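Local structure of beta-1,4-mannanase (Aplysia kurodai, 3VUP) at residues 152-157 with 216-221; 202-207 with 243-248; 288-293 with 318-323. The protein probably hydrolyses internal beta-1,4-mannosidic linkages of mannan in the digestive fluid of the sea hare, using a TIM-barrel catalytic domain. All blocks are in the same frame, centred on the assembly; numbering follows the deposited sequence.

Contact 1: residues 152-157 with 216-221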
ATOM      1  N   VAL A 152     -11.932 -11.074  -8.517  1.00  8.98           N
ATOM      2  CA  VAL A 152     -10.735 -11.367  -9.306  1.00 10.25           C
ATOM      3  C   VAL A 152      -9.844 -10.153  -9.589  1.00  9.93           C
ATOM      4  O   VAL A 152      -8.652 -10.318  -9.864  1.00 11.14           O
ATOM      5  CB  VAL A 152     -11.065 -12.092 -10.627  1.00 11.78           C
ATOM      6  CG1 VAL A 152     -11.720 -13.431 -10.334  1.00 13.20           C
ATOM      7  CG2 VAL A 152     -11.947 -11.234 -11.519  1.00 11.96           C
ATOM      8  N   ALA A 153     -10.405  -8.945  -9.518  1.00  8.47           N
ATOM      9  CA  ALA A 153      -9.617  -7.740  -9.787  1.00  8.11           C
ATOM     10  C   ALA A 153      -9.001  -7.120  -8.537  1.00  7.80           C
ATOM     11  O   ALA A 153      -8.314  -6.101  -8.630  1.00  8.35           O
ATOM     12  CB  ALA A 153     -10.428  -6.702 -10.559  1.00  8.52           C
ATOM     13  N   LEU A 154      -9.232  -7.731  -7.379  1.00  7.63           N
ATOM     14  CA  LEU A 154      -8.579  -7.281  -6.157  1.00  7.98           C
ATOM     15  C   LEU A 154      -7.181  -7.888  -6.087  1.00  7.13           C
ATOM     16  O   LEU A 154      -7.027  -9.104  -5.975  1.00  8.70           O
ATOM     17  CB  LEU A 154      -9.388  -7.694  -4.930  1.00  9.41           C
ATOM     18  CG  LEU A 154      -8.721  -7.418  -3.587  1.00 10.05           C
ATOM     19  CD1 LEU A 154      -8.650  -5.926  -3.325  1.00 10.34           C
ATOM     20  CD2 LEU A 154      -9.487  -8.124  -2.485  1.00 11.32           C
ATOM     21  N   GLY A 155      -6.159  -7.044  -6.183  1.00  6.06           N
ATOM     22  CA  GLY A 155      -4.786  -7.505  -6.055  1.00  6.37           C
ATOM     23  C   GLY A 155      -4.386  -7.713  -4.605  1.00  6.19           C
ATOM     24  O   GLY A 155      -3.776  -8.723  -4.248  1.00  6.39           O
ATOM     25  N   GLY A 156      -4.734  -6.752  -3.759  1.00  6.20           N
ATOM     26  CA  GLY A 156      -4.431  -6.858  -2.347  1.00  6.37           C
ATOM     27  C   GLY A 156      -4.751  -5.562  -1.645  1.00  6.26           C
ATOM     28  O   GLY A 156      -4.921  -4.517  -2.279  1.00  7.31           O
ATOM     29  N   TRP A 157      -4.837  -5.641  -0.327  1.00  5.54           N
ATOM     30  CA  TRP A 157      -5.162  -4.498   0.513  1.00  5.85           C
ATOM     31  C   TRP A 157      -3.883  -3.928   1.110  1.00  5.17           C
ATOM     32  O   TRP A 157      -3.130  -4.649   1.754  1.00  6.12           O
ATOM     33  CB  TRP A 157      -6.086  -4.922   1.657  1.00  5.80           C
ATOM     34  CG  TRP A 157      -7.439  -5.396   1.215  1.00  6.62           C
ATOM     35  CD1 TRP A 157      -7.853  -6.695   1.077  1.00  7.60           C
ATOM     36  CD2 TRP A 157      -8.566  -4.579   0.861  1.00  6.48           C
ATOM     37  NE1 TRP A 157      -9.160  -6.732   0.663  1.00  8.06           N
ATOM     38  CE2 TRP A 157      -9.622  -5.452   0.521  1.00  7.40           C
ATOM     39  CE3 TRP A 157      -8.788  -3.196   0.801  1.00  6.87           C
ATOM     40  CZ2 TRP A 157     -10.882  -4.988   0.123  1.00  7.85           C
ATOM     41  CZ3 TRP A 157     -10.037  -2.735   0.398  1.00  8.25           C
ATOM     42  CH2 TRP A 157     -11.069  -3.631   0.068  1.00  8.21           C
ATOM     43  N   PRO A 216     -10.260 -15.056   3.328  1.00  6.79           N
ATOM     44  CA  PRO A 216      -8.993 -15.741   3.592  1.00  7.12           C
ATOM     45  C   PRO A 216      -8.031 -15.781   2.413  1.00  7.07           C
ATOM     46  O   PRO A 216      -6.835 -15.941   2.633  1.00  7.76           O
ATOM     47  CB  PRO A 216      -9.427 -17.153   3.968  1.00  9.28           C
ATOM     48  CG  PRO A 216     -10.816 -17.029   4.425  1.00 10.51           C
ATOM     49  CD  PRO A 216     -11.425 -15.886   3.683  1.00  8.12           C
ATOM     50  N   GLY A 217      -8.539 -15.631   1.194  1.00  6.85           N
ATOM     51  CA  GLY A 217      -7.691 -15.598   0.018  1.00  7.22           C
ATOM     52  C   GLY A 217      -7.163 -14.235  -0.393  1.00  6.76           C
ATOM     53  O   GLY A 217      -6.460 -14.137  -1.399  1.00  7.58           O
ATOM     54  N   ALA A 218      -7.482 -13.193   0.369  1.00  5.96           N
ATOM     55  CA  ALA A 218      -6.961 -11.862   0.077  1.00  6.59           C
ATOM     56  C   ALA A 218      -5.518 -11.705   0.534  1.00  6.34           C
ATOM     57  O   ALA A 218      -5.090 -12.323   1.510  1.00  6.97           O
ATOM     58  CB  ALA A 218      -7.838 -10.796   0.725  1.00  8.00           C
ATOM     59  N   LEU A 219      -4.783 -10.852  -0.168  1.00  5.34           N
ATOM     60  CA  LEU A 219      -3.421 -10.513   0.211  1.00  5.52           C
ATOM     61  C   LEU A 219      -3.386  -9.155   0.888  1.00  5.28           C
ATOM     62  O   LEU A 219      -4.189  -8.270   0.565  1.00  5.86           O
ATOM     63  CB  LEU A 219      -2.508 -10.497  -1.016  1.00  5.77           C
ATOM     64  CG  LEU A 219      -2.482 -11.779  -1.858  1.00  6.40           C
ATOM     65  CD1 LEU A 219      -1.562 -11.604  -3.063  1.00  7.77           C
ATOM     66  CD2 LEU A 219      -2.056 -12.975  -1.022  1.00  7.89           C
ATOM     67  N   VAL A 220      -2.431  -8.989   1.801  1.00  4.93           N
ATOM     68  CA  VAL A 220      -2.309  -7.761   2.571  1.00  4.67           C
ATOM     69  C   VAL A 220      -0.859  -7.272   2.557  1.00  4.33           C
ATOM     70  O   VAL A 220       0.094  -8.067   2.691  1.00  5.04           O
ATOM     71  CB  VAL A 220      -2.795  -7.960   4.035  1.00  4.80           C
ATOM     72  CG1 VAL A 220      -2.744  -6.640   4.802  1.00  5.68           C
ATOM     73  CG2 VAL A 220      -4.210  -8.510   4.043  1.00  5.73           C
ATOM     74  N   THR A 221      -0.706  -5.960   2.394  1.00  4.50           N
ATOM     75  CA  THR A 221       0.601  -5.315   2.417  1.00  4.94           C
ATOM     76  C   THR A 221       0.478  -3.970   3.153  1.00  4.10           C
ATOM     77  O   THR A 221      -0.583  -3.635   3.691  1.00  4.64           O
ATOM     78  CB  THR A 221       1.143  -5.116   0.975  1.00  5.17           C
ATOM     79  OG1 THR A 221       2.516  -4.705   1.008  1.00  5.12           O
ATOM     80  CG2 THR A 221       0.331  -4.084   0.223  1.00  5.64           C
TER
HETATM   81  O   HOH W   1      -5.773 -10.042  -2.714  1.00  8.35           O
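With CG anti to its carbonyl carbon (chi1 -65°), Trp157 sends its indole to the side of the sheet that it shares with Val220, the outer side, where helices 197-214 and 88-101 pack. Leu154, its CG anti to the backbone N (chi1 173°), lays CD1 over one face of that indole, 4.0 Å above the plane and displaced toward the rim. Ala218 comes at the ring's edge instead, its CB lying 4.1 Å from Trp157 CD1. Beside this apolar cluster, parallel pairing begins. Trp157 N donates to Leu219 O at 2.9 Å, and Trp157 O accepts from Thr221 N at 2.8 Å, both bonds nearly straight and in their carbonyl planes. One step earlier the chains are farther apart, and a water spans them, accepting from Leu219 N at 2.8 Å and giving a weak bond to Gly155 O. Gly156, without a side chain, lets its CA approach to 3.2 Å from Leu219 O. Thr221 turns OG1 anti to its backbone N and bonds to Phe258 O, just ahead of strand 259-262. At the start of two neighbouring TIM-barrel strands, two amide bonds and one water thus satisfy buried backbone polar atoms, consistent with a fixed Trp157-Val220 register.

Contact 2: residues 202-207 with 243-248. With SO4 (sulfate ion), chain I.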
ATOM      1  N   ARG A 202      -0.110  -3.026  16.424  1.00  5.91           N
ATOM      2  CA  ARG A 202      -1.420  -3.558  16.761  0.58  6.60           C
ATOM      3  C   ARG A 202      -2.431  -3.152  15.691  1.00  5.84           C
ATOM      4  O   ARG A 202      -3.221  -3.969  15.224  1.00  6.31           O
ATOM      5  CB  ARG A 202      -1.882  -3.068  18.131  0.58  7.66           C
ATOM      6  CG  ARG A 202      -3.312  -3.475  18.441  0.58  8.11           C
ATOM      7  CD  ARG A 202      -3.800  -2.932  19.779  0.58  8.91           C
ATOM      8  NE  ARG A 202      -3.899  -1.475  19.792  0.58  9.87           N
ATOM      9  CZ  ARG A 202      -3.085  -0.681  20.476  0.58 11.25           C
ATOM     10  NH1 ARG A 202      -2.103  -1.196  21.205  0.58 11.97           N
ATOM     11  NH2 ARG A 202      -3.252   0.633  20.428  0.58 11.98           N
ATOM     12  N   PHE A 203      -2.402  -1.879  15.316  1.00  5.85           N
ATOM     13  CA  PHE A 203      -3.278  -1.318  14.288  1.00  6.04           C
ATOM     14  C   PHE A 203      -3.183  -2.130  13.001  1.00  5.76           C
ATOM     15  O   PHE A 203      -4.201  -2.488  12.404  1.00  5.93           O
ATOM     16  CB  PHE A 203      -2.857   0.147  14.098  1.00  6.71           C
ATOM     17  CG  PHE A 203      -3.570   0.906  13.002  1.00  6.54           C
ATOM     18  CD1 PHE A 203      -4.828   1.457  13.205  1.00  7.70           C
ATOM     19  CD2 PHE A 203      -2.915   1.178  11.814  1.00  7.42           C
ATOM     20  CE1 PHE A 203      -5.443   2.212  12.209  1.00  8.01           C
ATOM     21  CE2 PHE A 203      -3.521   1.922  10.819  1.00  8.07           C
ATOM     22  CZ  PHE A 203      -4.781   2.444  11.014  1.00  8.54           C
ATOM     23  N   LEU A 204      -1.957  -2.435  12.594  1.00  5.13           N
ATOM     24  CA  LEU A 204      -1.732  -3.217  11.388  1.00  5.22           C
ATOM     25  C   LEU A 204      -2.125  -4.691  11.559  1.00  4.80           C
ATOM     26  O   LEU A 204      -2.820  -5.257  10.715  1.00  5.31           O
ATOM     27  CB  LEU A 204      -0.276  -3.075  10.938  1.00  5.37           C
ATOM     28  CG  LEU A 204       0.173  -1.653  10.566  1.00  5.78           C
ATOM     29  CD1 LEU A 204       1.685  -1.591  10.395  1.00  6.39           C
ATOM     30  CD2 LEU A 204      -0.521  -1.164   9.305  1.00  5.69           C
ATOM     31  N   ASN A 205      -1.696  -5.302  12.658  1.00  4.90           N
ATOM     32  CA  ASN A 205      -2.001  -6.708  12.921  1.00  4.93           C
ATOM     33  C   ASN A 205      -3.503  -6.958  12.947  1.00  5.13           C
ATOM     34  O   ASN A 205      -3.990  -7.911  12.337  1.00  5.34           O
ATOM     35  CB  ASN A 205      -1.359  -7.129  14.249  1.00  5.17           C
ATOM     36  CG  ASN A 205      -1.725  -8.544  14.683  1.00  5.11           C
ATOM     37  OD1 ASN A 205      -2.439  -8.741  15.666  1.00  5.82           O
ATOM     38  ND2 ASN A 205      -1.221  -9.537  13.963  1.00  5.52           N
ATOM     39  N   TRP A 206      -4.247  -6.113  13.655  1.00  5.02           N
ATOM     40  CA  TRP A 206      -5.681  -6.361  13.786  1.00  5.63           C
ATOM     41  C   TRP A 206      -6.397  -6.223  12.448  1.00  5.35           C
ATOM     42  O   TRP A 206      -7.298  -6.999  12.136  1.00  5.59           O
ATOM     43  CB  TRP A 206      -6.311  -5.444  14.831  1.00  6.06           C
ATOM     44  CG  TRP A 206      -5.976  -5.808  16.255  1.00  5.98           C
ATOM     45  CD1 TRP A 206      -4.994  -6.663  16.695  1.00  5.86           C
ATOM     46  CD2 TRP A 206      -6.644  -5.331  17.429  1.00  7.02           C
ATOM     47  NE1 TRP A 206      -5.013  -6.734  18.068  1.00  7.10           N
ATOM     48  CE2 TRP A 206      -6.011  -5.925  18.544  1.00  7.39           C
ATOM     49  CE3 TRP A 206      -7.707  -4.450  17.647  1.00  8.04           C
ATOM     50  CZ2 TRP A 206      -6.413  -5.665  19.856  1.00  9.14           C
ATOM     51  CZ3 TRP A 206      -8.100  -4.194  18.945  1.00  9.68           C
ATOM     52  CH2 TRP A 206      -7.457  -4.803  20.034  1.00  9.36           C
ATOM     53  N   GLN A 207      -5.998  -5.243  11.644  1.00  4.84           N
ATOM     54  CA  GLN A 207      -6.644  -5.085  10.349  1.00  5.40           C
ATOM     55  C   GLN A 207      -6.290  -6.220   9.392  1.00  5.30           C
ATOM     56  O   GLN A 207      -7.157  -6.736   8.687  1.00  5.99           O
ATOM     57  CB  GLN A 207      -6.331  -3.723   9.743  1.00  5.59           C
ATOM     58  CG  GLN A 207      -6.940  -2.561  10.507  1.00  5.57           C
ATOM     59  CD  GLN A 207      -6.546  -1.239   9.894  1.00  6.99           C
ATOM     60  OE1 GLN A 207      -7.235  -0.724   9.018  1.00  7.51           O
ATOM     61  NE2 GLN A 207      -5.414  -0.699  10.322  1.00  8.23           N
ATOM     62  N   HIS A 243       6.514 -11.912  13.205  1.00  6.26           N
ATOM     63  CA  HIS A 243       6.740 -11.950  14.638  1.00  6.76           C
ATOM     64  C   HIS A 243       6.338 -10.641  15.317  1.00  6.08           C
ATOM     65  O   HIS A 243       5.690 -10.649  16.368  1.00  6.54           O
ATOM     66  CB  HIS A 243       8.209 -12.252  14.914  1.00  7.58           C
ATOM     67  CG  HIS A 243       8.592 -12.075  16.346  1.00  9.30           C
ATOM     68  ND1 HIS A 243       8.235 -12.975  17.326  1.00 11.55           N
ATOM     69  CD2 HIS A 243       9.282 -11.092  16.969  1.00 11.03           C
ATOM     70  CE1 HIS A 243       8.698 -12.558  18.489  1.00 11.98           C
ATOM     71  NE2 HIS A 243       9.336 -11.419  18.301  1.00 11.64           N
ATOM     72  N   CYS A 244       6.738  -9.512  14.743  1.00  5.75           N
ATOM     73  CA  CYS A 244       6.449  -8.222  15.364  1.00  5.76           C
ATOM     74  C   CYS A 244       4.971  -7.884  15.360  1.00  5.43           C
ATOM     75  O   CYS A 244       4.445  -7.373  16.352  1.00  5.55           O
ATOM     76  CB  CYS A 244       7.257  -7.108  14.697  1.00  6.35           C
ATOM     77  SG  CYS A 244       9.035  -7.231  15.046  1.00  6.75           S
ATOM     78  N   LEU A 245       4.291  -8.166  14.257  1.00  5.42           N
ATOM     79  CA  LEU A 245       2.863  -7.887  14.184  1.00  5.63           C
ATOM     80  C   LEU A 245       2.091  -8.751  15.182  1.00  5.48           C
ATOM     81  O   LEU A 245       1.228  -8.256  15.914  1.00  5.52           O
ATOM     82  CB  LEU A 245       2.350  -8.107  12.765  1.00  6.08           C
ATOM     83  CG  LEU A 245       2.843  -7.061  11.765  1.00  7.01           C
ATOM     84  CD1 LEU A 245       2.770  -7.601  10.352  1.00  7.32           C
ATOM     85  CD2 LEU A 245       2.012  -5.814  11.875  1.00  8.04           C
ATOM     86  N   ARG A 246       2.402 -10.047  15.216  1.00  5.95           N
ATOM     87  CA  ARG A 246       1.739 -10.959  16.143  1.00  6.06           C
ATOM     88  C   ARG A 246       2.056 -10.610  17.596  1.00  6.42           C
ATOM     89  O   ARG A 246       1.198 -10.732  18.474  1.00  6.72           O
ATOM     90  CB  ARG A 246       2.125 -12.409  15.846  1.00  6.85           C
ATOM     91  CG  ARG A 246       1.582 -12.932  14.528  1.00  7.39           C
ATOM     92  CD  ARG A 246       2.182 -14.284  14.181  1.00  8.11           C
ATOM     93  NE  ARG A 246       1.587 -14.809  12.962  1.00  8.30           N
ATOM     94  CZ  ARG A 246       2.206 -15.615  12.109  1.00  8.82           C
ATOM     95  NH1 ARG A 246       3.460 -16.001  12.337  1.00  9.72           N
ATOM     96  NH2 ARG A 246       1.564 -16.034  11.026  1.00  9.85           N
ATOM     97  N   LEU A 247       3.282 -10.176  17.859  1.00  6.35           N
ATOM     98  CA  LEU A 247       3.645  -9.791  19.218  1.00  7.07           C
ATOM     99  C   LEU A 247       2.777  -8.630  19.685  1.00  6.63           C
ATOM    100  O   LEU A 247       2.240  -8.638  20.788  1.00  7.15           O
ATOM    101  CB  LEU A 247       5.122  -9.396  19.295  1.00  7.49           C
ATOM    102  CG  LEU A 247       5.576  -8.900  20.668  1.00  8.71           C
ATOM    103  CD1 LEU A 247       5.564 -10.022  21.685  1.00 10.18           C
ATOM    104  CD2 LEU A 247       6.957  -8.303  20.559  1.00  9.77           C
ATOM    105  N   ALA A 248       2.636  -7.627  18.830  1.00  6.25           N
ATOM    106  CA  ALA A 248       1.943  -6.399  19.209  1.00  6.52           C
ATOM    107  C   ALA A 248       0.436  -6.578  19.342  1.00  6.75           C
ATOM    108  O   ALA A 248      -0.186  -5.984  20.223  1.00  7.58           O
ATOM    109  CB  ALA A 248       2.232  -5.308  18.208  1.00  7.61           C
TER
HETATM  110  S   SO4 I 407       5.672 -15.662  15.779  1.00 19.89           S
HETATM  111  O1  SO4 I 407       4.577 -15.065  16.545  1.00 20.35           O
HETATM  112  O2  SO4 I 407       5.558 -15.295  14.368  1.00 17.87           O
HETATM  113  O3  SO4 I 407       6.946 -15.210  16.327  1.00 20.93           O
HETATM  114  O4  SO4 I 407       5.587 -17.115  15.886  1.00 21.37           O
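The amide of Asn205, its CG anti to the backbone N (chi1 175°), turns its flat side to the carbonyl of Leu245, so that Leu245 O sits 3.2 Å from Asn205 CG. ND2 cannot use that oxygen well: its separation from Leu245 O is 3.4 Å at a poor angle, and it donates to Lys251 O and Gly254 O in the loop beyond helix 242-249. Alongside, Leu245 reaches across with CD2 to meet Leu204 CB at 3.7 Å. Ala248 closes the other end, its CB 3.7 Å from Arg202 N, while the Arg202 chain bends at chi3 and leads off to a salt bridge with Asp199; its CG passes over one face of Trp206. The helices cross almost perpendicularly (-94°). On a separate side of helix 242-249, His243 ND1 and Arg246 NH1 each grip a sulfate, probably from the crystallisation liquor, through an in-plane edge, ND1 to O3 at 2.8 Å and NH1 to O2 at 3.0 Å; Arg246 NE bonds Gln252 O. Cys244 forms a disulfide with Cys177. The chemistry is therefore divided: apolar packing and a buried amide tie the short helix to the barrel's helical layer, while the anion would probably stabilise a protonated His243.

Contact 3: residues 288-293 with 318-323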
ATOM      1  N   PRO A 288       7.700 -11.520  -1.360  1.00  5.46           N
ATOM      2  CA  PRO A 288       7.890 -10.630  -2.508  1.00  5.37           C
ATOM      3  C   PRO A 288       8.000  -9.179  -2.049  1.00  4.88           C
ATOM      4  O   PRO A 288       7.340  -8.784  -1.080  1.00  5.24           O
ATOM      5  CB  PRO A 288       6.615 -10.844  -3.329  1.00  5.87           C
ATOM      6  CG  PRO A 288       6.123 -12.207  -2.929  1.00  6.85           C
ATOM      7  CD  PRO A 288       6.474 -12.326  -1.476  1.00  6.34           C
ATOM      8  N   ILE A 289       8.831  -8.408  -2.746  1.00  4.31           N
ATOM      9  CA  ILE A 289       9.014  -6.992  -2.450  1.00  4.87           C
ATOM     10  C   ILE A 289       8.612  -6.178  -3.677  1.00  4.86           C
ATOM     11  O   ILE A 289       9.265  -6.247  -4.726  1.00  5.08           O
ATOM     12  CB  ILE A 289      10.479  -6.667  -2.110  1.00  5.22           C
ATOM     13  CG1 ILE A 289      10.966  -7.476  -0.900  1.00  5.83           C
ATOM     14  CG2 ILE A 289      10.655  -5.168  -1.892  1.00  6.08           C
ATOM     15  CD1 ILE A 289      12.478  -7.429  -0.723  1.00  6.33           C
ATOM     16  N   VAL A 290       7.539  -5.407  -3.539  1.00  4.60           N
ATOM     17  CA  VAL A 290       7.112  -4.486  -4.584  1.00  4.27           C
ATOM     18  C   VAL A 290       7.755  -3.126  -4.337  1.00  4.50           C
ATOM     19  O   VAL A 290       7.758  -2.651  -3.205  1.00  5.13           O
ATOM     20  CB  VAL A 290       5.577  -4.353  -4.585  1.00  4.83           C
ATOM     21  CG1 VAL A 290       5.100  -3.235  -5.519  1.00  5.29           C
ATOM     22  CG2 VAL A 290       4.948  -5.679  -4.971  1.00  5.06           C
ATOM     23  N   VAL A 291       8.328  -2.510  -5.371  1.00  4.66           N
ATOM     24  CA  VAL A 291       8.747  -1.121  -5.273  1.00  4.20           C
ATOM     25  C   VAL A 291       7.524  -0.295  -5.677  1.00  4.11           C
ATOM     26  O   VAL A 291       7.225  -0.122  -6.865  1.00  5.12           O
ATOM     27  CB  VAL A 291       9.987  -0.820  -6.133  1.00  5.15           C
ATOM     28  CG1 VAL A 291      10.391   0.633  -5.965  1.00  5.82           C
ATOM     29  CG2 VAL A 291      11.134  -1.739  -5.737  1.00  5.98           C
ATOM     30  N   GLY A 292       6.784   0.146  -4.662  1.00  4.41           N
ATOM     31  CA  GLY A 292       5.428   0.637  -4.825  1.00  4.47           C
ATOM     32  C   GLY A 292       5.239   2.132  -5.010  1.00  4.11           C
ATOM     33  O   GLY A 292       4.104   2.564  -5.206  1.00  4.44           O
ATOM     34  N   GLU A 293       6.322   2.908  -4.944  1.00  3.92           N
ATOM     35  CA  GLU A 293       6.315   4.319  -5.358  1.00  4.08           C
ATOM     36  C   GLU A 293       7.706   4.704  -5.804  1.00  4.39           C
ATOM     37  O   GLU A 293       8.683   4.325  -5.159  1.00  4.63           O
ATOM     38  CB  GLU A 293       5.956   5.270  -4.217  1.00  4.98           C
ATOM     39  CG  GLU A 293       4.529   5.262  -3.726  1.00  4.97           C
ATOM     40  CD  GLU A 293       4.270   6.336  -2.684  1.00  4.74           C
ATOM     41  OE1 GLU A 293       5.091   7.284  -2.568  1.00  5.40           O
ATOM     42  OE2 GLU A 293       3.233   6.234  -1.991  1.00  4.78           O
ATOM     43  N   GLY A 318       7.431  -6.143  -8.228  1.00  5.44           N
ATOM     44  CA  GLY A 318       6.556  -5.206  -8.894  1.00  5.22           C
ATOM     45  C   GLY A 318       7.115  -3.802  -8.854  1.00  4.89           C
ATOM     46  O   GLY A 318       8.036  -3.518  -8.082  1.00  4.85           O
ATOM     47  N   ALA A 319       6.548  -2.935  -9.687  1.00  4.92           N
ATOM     48  CA  ALA A 319       6.969  -1.547  -9.819  1.00  5.00           C
ATOM     49  C   ALA A 319       5.727  -0.708 -10.057  1.00  4.77           C
ATOM     50  O   ALA A 319       5.038  -0.885 -11.069  1.00  5.29           O
ATOM     51  CB  ALA A 319       7.919  -1.388 -11.004  1.00  5.68           C
ATOM     52  N   TRP A 320       5.450   0.201  -9.121  1.00  4.72           N
ATOM     53  CA  TRP A 320       4.335   1.138  -9.250  1.00  5.19           C
ATOM     54  C   TRP A 320       4.879   2.559  -9.147  1.00  4.76           C
ATOM     55  O   TRP A 320       5.344   2.979  -8.076  1.00  5.24           O
ATOM     56  CB  TRP A 320       3.276   0.936  -8.155  1.00  5.35           C
ATOM     57  CG  TRP A 320       2.715  -0.447  -8.043  1.00  5.53           C
ATOM     58  CD1 TRP A 320       2.552  -1.355  -9.037  1.00  7.12           C
ATOM     59  CD2 TRP A 320       2.236  -1.076  -6.849  1.00  5.28           C
ATOM     60  NE1 TRP A 320       2.005  -2.515  -8.538  1.00  7.80           N
ATOM     61  CE2 TRP A 320       1.796  -2.365  -7.196  1.00  6.48           C
ATOM     62  CE3 TRP A 320       2.131  -0.666  -5.525  1.00  4.80           C
ATOM     63  CZ2 TRP A 320       1.264  -3.249  -6.258  1.00  6.97           C
ATOM     64  CZ3 TRP A 320       1.610  -1.546  -4.595  1.00  5.64           C
ATOM     65  CH2 TRP A 320       1.179  -2.819  -4.963  1.00  6.42           C
ATOM     66  N   SER A 321       4.825   3.304 -10.248  1.00  4.77           N
ATOM     67  CA  SER A 321       5.284   4.688 -10.229  1.00  5.16           C
ATOM     68  C   SER A 321       4.265   5.601  -9.526  1.00  5.03           C
ATOM     69  O   SER A 321       3.098   5.227  -9.327  1.00  5.17           O
ATOM     70  CB  SER A 321       5.582   5.172 -11.648  1.00  5.08           C
ATOM     71  OG  SER A 321       4.463   4.988 -12.492  1.00  5.98           O
ATOM     72  N   TRP A 322       4.713   6.796  -9.149  1.00  4.75           N
ATOM     73  CA  TRP A 322       3.908   7.714  -8.345  1.00  5.06           C
ATOM     74  C   TRP A 322       3.170   8.796  -9.145  1.00  4.68           C
ATOM     75  O   TRP A 322       3.791   9.615  -9.820  1.00  5.15           O
ATOM     76  CB  TRP A 322       4.793   8.386  -7.278  1.00  5.25           C
ATOM     77  CG  TRP A 322       4.026   9.403  -6.500  1.00  4.98           C
ATOM     78  CD1 TRP A 322       4.191  10.758  -6.539  1.00  5.60           C
ATOM     79  CD2 TRP A 322       2.914   9.157  -5.625  1.00  5.33           C
ATOM     80  NE1 TRP A 322       3.259  11.370  -5.730  1.00  5.59           N
ATOM     81  CE2 TRP A 322       2.467  10.412  -5.155  1.00  5.91           C
ATOM     82  CE3 TRP A 322       2.266   7.997  -5.179  1.00  5.66           C
ATOM     83  CZ2 TRP A 322       1.398  10.544  -4.264  1.00  6.46           C
ATOM     84  CZ3 TRP A 322       1.197   8.130  -4.293  1.00  5.91           C
ATOM     85  CH2 TRP A 322       0.775   9.397  -3.847  1.00  6.58           C
ATOM     86  N   HIS A 323       1.842   8.781  -9.028  1.00  4.93           N
ATOM     87  CA  HIS A 323       0.930   9.837  -9.486  1.00  5.00           C
ATOM     88  C   HIS A 323       0.666   9.793 -10.986  1.00  4.85           C
ATOM     89  O   HIS A 323       1.076  10.671 -11.748  1.00  5.72           O
ATOM     90  CB  HIS A 323       1.350  11.234  -9.024  1.00  5.18           C
ATOM     91  CG  HIS A 323       0.187  12.118  -8.729  1.00  5.41           C
ATOM     92  ND1 HIS A 323      -0.814  12.369  -9.649  1.00  5.98           N
ATOM     93  CD2 HIS A 323      -0.167  12.761  -7.593  1.00  6.08           C
ATOM     94  CE1 HIS A 323      -1.722  13.145  -9.085  1.00  5.66           C
ATOM     95  NE2 HIS A 323      -1.350  13.405  -7.843  1.00  6.20           N
TER
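Val290 opens the main contact by placing CG1 anti to its backbone N, over the centre of the Trp320 six-membered ring, 3.6 Å from the centroid and 4° off the normal, a textbook CH-pi arrangement. Its CG2 lies against Gly318, where a side chain would run into that methyl. Val291 turns outward with Ala319, under helix 304-313, and its backbone ties the parallel strands: N donates to Gly318 O at 2.9 Å from above the carbonyl plane, and O accepts from Trp320 N at 2.9 Å, in plane. Gly292 brings CA to 3.6 Å from Trp320 CE3, while its carbonyl takes a bond from Asn22. An alanine in place of Trp320 removes the ring over which Val290 CG1 sits and would probably loosen packing inside the barrel. Glu293, extended beyond CG, runs beside Trp322 with CD 3.6 Å from CE3, carboxylate and ring planes 29° apart. Tyr264 holds OE1; Arg60 forms a salt bridge with OE2, which also bonds a Tris molecule, probably from the crystallisation liquor. Such gripping would likely keep Glu293 ionised in the C-terminal part of the seventh barrel strand, where the nucleophile lies in related GH-A glycosidases, consistent with an active-site role.

Contacts 1 and 3 are core, each pairing neighbouring parallel strands of the same eight-stranded barrel and almost wholly buried. Contact 1 lies at the N-terminal ends of its strands, with its aromatic ring outside the sheet; contact 3 runs along the strands, with one tryptophan inside the barrel and a charged end that reaches a bound Tris, probably marking the active-site pocket. Contact 2, also largely buried, sits in the outer helical layer, with Ala248 and Arg246 partly exposed and His243 exposed. It still links to contact 1, since helix 197-214 precedes strand 220-224, which helix 242-249 follows. Chemistry thus shifts from backbone pairing to side-chain packing, with a crystallisation anion at the surface.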